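Local atomic coordinates of octopine dehydrogenase (Pecten maximus, PDB entry 3C7A), a protein that catalyses the NADH-dependent reductive condensation of L-arginine with pyruvate to give D-octopine, and the reverse oxidation with NAD(+). Residues Val90-Phe93 with Ala94-Gly97. Numbering follows the deposited sequence.
With NAD (nicotinamide-adenine-dinucleotide), chain B.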
ATOM      1  N   VAL A  90      -1.295   8.706  -0.906  1.00 13.54           N
ATOM      2  CA  VAL A  90      -0.038   9.126  -1.552  1.00 13.68           C
ATOM      3  C   VAL A  90       0.972   7.963  -1.601  1.00 13.81           C
ATOM      4  O   VAL A  90       0.762   6.944  -0.938  1.00 13.79           O
ATOM      5  CB  VAL A  90       0.640  10.316  -0.794  1.00 13.67           C
ATOM      6  CG1 VAL A  90       0.039  11.651  -1.197  1.00 13.86           C
ATOM      7  CG2 VAL A  90       0.593  10.115   0.728  1.00 13.69           C
ATOM      8  N   PRO A  91       2.067   8.106  -2.390  1.00 14.00           N
ATOM      9  CA  PRO A  91       3.197   7.167  -2.283  1.00 14.11           C
ATOM     10  C   PRO A  91       3.786   7.114  -0.867  1.00 14.20           C
ATOM     11  O   PRO A  91       3.783   8.122  -0.154  1.00 14.26           O
ATOM     12  CB  PRO A  91       4.224   7.736  -3.267  1.00 14.14           C
ATOM     13  CG  PRO A  91       3.419   8.510  -4.247  1.00 14.21           C
ATOM     14  CD  PRO A  91       2.301   9.110  -3.446  1.00 13.99           C
ATOM     15  N   ALA A  92       4.299   5.944  -0.484  1.00 14.28           N
ATOM     16  CA  ALA A  92       4.672   5.641   0.906  1.00 14.43           C
ATOM     17  C   ALA A  92       5.789   6.495   1.514  1.00 14.51           C
ATOM     18  O   ALA A  92       5.814   6.695   2.733  1.00 14.42           O
ATOM     19  CB  ALA A  92       4.997   4.153   1.054  1.00 14.43           C
ATOM     20  N   PHE A  93       6.709   6.990   0.685  1.00 14.67           N
ATOM     21  CA  PHE A  93       7.844   7.782   1.186  1.00 14.82           C
ATOM     22  C   PHE A  93       7.441   9.158   1.740  1.00 14.76           C
ATOM     23  O   PHE A  93       8.243   9.828   2.399  1.00 14.68           O
ATOM     24  CB  PHE A  93       8.958   7.909   0.127  1.00 14.98           C
ATOM     25  CG  PHE A  93       8.586   8.751  -1.070  1.00 15.38           C
ATOM     26  CD1 PHE A  93       8.109   8.156  -2.234  1.00 15.78           C
ATOM     27  CD2 PHE A  93       8.737  10.138  -1.041  1.00 15.79           C
ATOM     28  CE1 PHE A  93       7.772   8.927  -3.348  1.00 15.75           C
ATOM     29  CE2 PHE A  93       8.398  10.917  -2.147  1.00 16.06           C
ATOM     30  CZ  PHE A  93       7.916  10.309  -3.304  1.00 15.71           C
ATOM     31  N   ALA A  94       6.199   9.561   1.480  1.00 14.73           N
ATOM     32  CA  ALA A  94       5.690  10.867   1.909  1.00 14.71           C
ATOM     33  C   ALA A  94       4.884  10.832   3.217  1.00 14.68           C
ATOM     34  O   ALA A  94       4.444  11.881   3.703  1.00 14.60           O
ATOM     35  CB  ALA A  94       4.869  11.508   0.787  1.00 14.69           C
ATOM     36  N   HIS A  95       4.698   9.638   3.786  1.00 14.62           N
ATOM     37  CA  HIS A  95       3.896   9.475   5.008  1.00 14.61           C
ATOM     38  C   HIS A  95       4.502  10.137   6.254  1.00 14.61           C
ATOM     39  O   HIS A  95       3.769  10.693   7.078  1.00 14.51           O
ATOM     40  CB  HIS A  95       3.581   7.995   5.285  1.00 14.54           C
ATOM     41  CG  HIS A  95       2.576   7.395   4.343  1.00 14.64           C
ATOM     42  ND1 HIS A  95       2.440   6.033   4.174  1.00 14.48           N
ATOM     43  CD2 HIS A  95       1.669   7.969   3.516  1.00 14.42           C
ATOM     44  CE1 HIS A  95       1.487   5.795   3.291  1.00 14.36           C
ATOM     45  NE2 HIS A  95       1.006   6.952   2.873  1.00 14.50           N
ATOM     46  N   GLU A  96       5.830  10.078   6.382  1.00 14.67           N
ATOM     47  CA  GLU A  96       6.550  10.663   7.529  1.00 14.84           C
ATOM     48  C   GLU A  96       6.238  12.150   7.740  1.00 14.74           C
ATOM     49  O   GLU A  96       6.058  12.596   8.877  1.00 14.75           O
ATOM     50  CB  GLU A  96       8.068  10.451   7.391  1.00 14.84           C
ATOM     51  CG  GLU A  96       8.881  10.845   8.632  1.00 15.08           C
ATOM     52  CD  GLU A  96      10.391  10.772   8.425  1.00 15.37           C
ATOM     53  OE1 GLU A  96      10.896  11.309   7.416  1.00 16.47           O
ATOM     54  OE2 GLU A  96      11.080  10.188   9.286  1.00 15.92           O
ATOM     55  N   GLY A  97       6.174  12.901   6.641  1.00 14.63           N
ATOM     56  CA  GLY A  97       5.894  14.338   6.678  1.00 14.52           C
ATOM     57  C   GLY A  97       4.521  14.710   7.217  1.00 14.47           C
ATOM     58  O   GLY A  97       4.382  15.707   7.929  1.00 14.24           O
TER
HETATM   59  PA  NAD B 405       0.604   9.825  -7.660  1.00 17.38           P
HETATM   60  O1A NAD B 405       1.871   9.465  -8.333  1.00 16.79           O
HETATM   61  O2A NAD B 405      -0.374  10.366  -8.632  1.00 16.80           O
HETATM   62  O5B NAD B 405       0.890  10.893  -6.480  1.00 17.88           O
HETATM   63  C5B NAD B 405       1.610  12.090  -6.710  1.00 18.74           C
HETATM   64  C4B NAD B 405       1.488  13.013  -5.499  1.00 19.15           C
HETATM   65  O4B NAD B 405       2.377  12.609  -4.471  1.00 19.67           O
HETATM   66  C3B NAD B 405       1.845  14.461  -5.815  1.00 19.45           C
HETATM   67  O3B NAD B 405       0.718  15.225  -6.177  1.00 19.27           O
HETATM   68  C2B NAD B 405       2.479  14.968  -4.534  1.00 19.89           C
HETATM   69  O2B NAD B 405       1.524  15.562  -3.684  1.00 19.77           O
HETATM   70  C1B NAD B 405       3.039  13.715  -3.878  1.00 20.32           C
HETATM   71  N9A NAD B 405       4.493  13.671  -4.140  1.00 20.65           N
HETATM   72  C8A NAD B 405       5.104  13.107  -5.234  1.00 20.85           C
HETATM   73  N7A NAD B 405       6.440  13.278  -5.125  1.00 21.07           N
HETATM   74  C5A NAD B 405       6.697  13.946  -3.979  1.00 20.90           C
HETATM   75  C6A NAD B 405       7.887  14.370  -3.396  1.00 20.89           C
HETATM   76  N6A NAD B 405       9.009  14.354  -4.115  1.00 21.11           N
HETATM   77  N1A NAD B 405       7.850  15.048  -2.188  1.00 20.75           N
HETATM   78  C2A NAD B 405       6.636  15.297  -1.570  1.00 20.85           C
HETATM   79  N3A NAD B 405       5.458  14.871  -2.161  1.00 20.81           N
HETATM   80  C4A NAD B 405       5.484  14.203  -3.347  1.00 20.74           C
HETATM   81  O3  NAD B 405       0.031   8.520  -6.890  1.00 17.10           O
HETATM   82  PN  NAD B 405      -1.450   7.925  -7.146  1.00 17.18           P
HETATM   83  O1N NAD B 405      -1.574   7.589  -8.582  1.00 17.27           O
HETATM   84  O2N NAD B 405      -2.445   8.825  -6.517  1.00 16.78           O
HETATM   85  O5D NAD B 405      -1.452   6.523  -6.344  1.00 17.62           O
HETATM   86  C5D NAD B 405      -1.203   6.421  -4.957  1.00 17.80           C
HETATM   87  C4D NAD B 405      -0.821   4.981  -4.601  1.00 18.04           C
HETATM   88  O4D NAD B 405      -1.809   4.063  -5.051  1.00 18.01           O
HETATM   89  C3D NAD B 405       0.500   4.573  -5.240  1.00 18.20           C
HETATM   90  O3D NAD B 405       1.307   3.938  -4.275  1.00 18.22           O
HETATM   91  C2D NAD B 405       0.105   3.607  -6.345  1.00 18.11           C
HETATM   92  O2D NAD B 405       1.071   2.596  -6.521  1.00 18.04           O
HETATM   93  C1D NAD B 405      -1.232   3.050  -5.863  1.00 18.05           C
HETATM   94  N1N NAD B 405      -2.138   2.644  -6.966  1.00 18.12           N
HETATM   95  C2N NAD B 405      -2.469   3.507  -7.985  1.00 18.04           C
HETATM   96  C3N NAD B 405      -3.330   3.101  -9.011  1.00 18.06           C
HETATM   97  C7N NAD B 405      -3.882   4.115  -9.980  1.00 18.01           C
HETATM   98  O7N NAD B 405      -4.626   3.703 -11.006  1.00 17.76           O
HETATM   99  N7N NAD B 405      -3.608   5.487  -9.794  1.00 18.20           N
HETATM  100  C4N NAD B 405      -3.852   1.804  -8.990  1.00 18.12           C
HETATM  101  C5N NAD B 405      -3.516   0.935  -7.953  1.00 18.14           C
HETATM  102  C6N NAD B 405      -2.657   1.373  -6.945  1.00 18.11           C
HETATM  103  O   HOH W   1      -1.552   6.287   0.871  1.00 12.20           O
HETATM  104  O   HOH W   2       7.521   7.641   5.152  1.00  6.86           O
HETATM  105  O   HOH W   3       8.200  12.187   4.217  1.00 12.98           O
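His-95 folds back over the turn that precedes it: one face of its imidazole covers CA of Ala-92, a CH-pi contact offset toward the rim (CA 4.1 Å from the ring centroid), with Pro-91 O on the same side. Val-90 meets the ring at its edge, CG2 3.7 Å from His-95 CD2, a compact apolar methyl against a C-H edge. With CG anti to the carbonyl carbon and beside the backbone N (chi1 -72°), the ring is directed back along the chain. In the ring plane, water 1 links NE2 weakly to the amide of Val-90, while ND1 bonds weakly to Arg-381. With an alanine here, CA of Ala-92 would probably lose its aromatic cover, and water 1 and Arg-381 their bonds to the imidazole. In the backbone, Ala-94 N donates to Pro-91 O (3.3 Å, 162°), and His-95 N more weakly to Ala-92 O; water 2 bridges Ala-92 O to Glu-96 N, and water 3 Phe-93 O to Gly-97 N, in place of direct i to i+4 bonds. Rigid, apolar Pro-91 packs its CD 3.6 Å from ribose O4B of NAD, and aromatic Phe-93 borders the adenine, CE2 to C6A 3.7 Å. This strand-to-helix loop, between 85-88 and 95-102, lines the NAD pocket of the Rossmann-type domain.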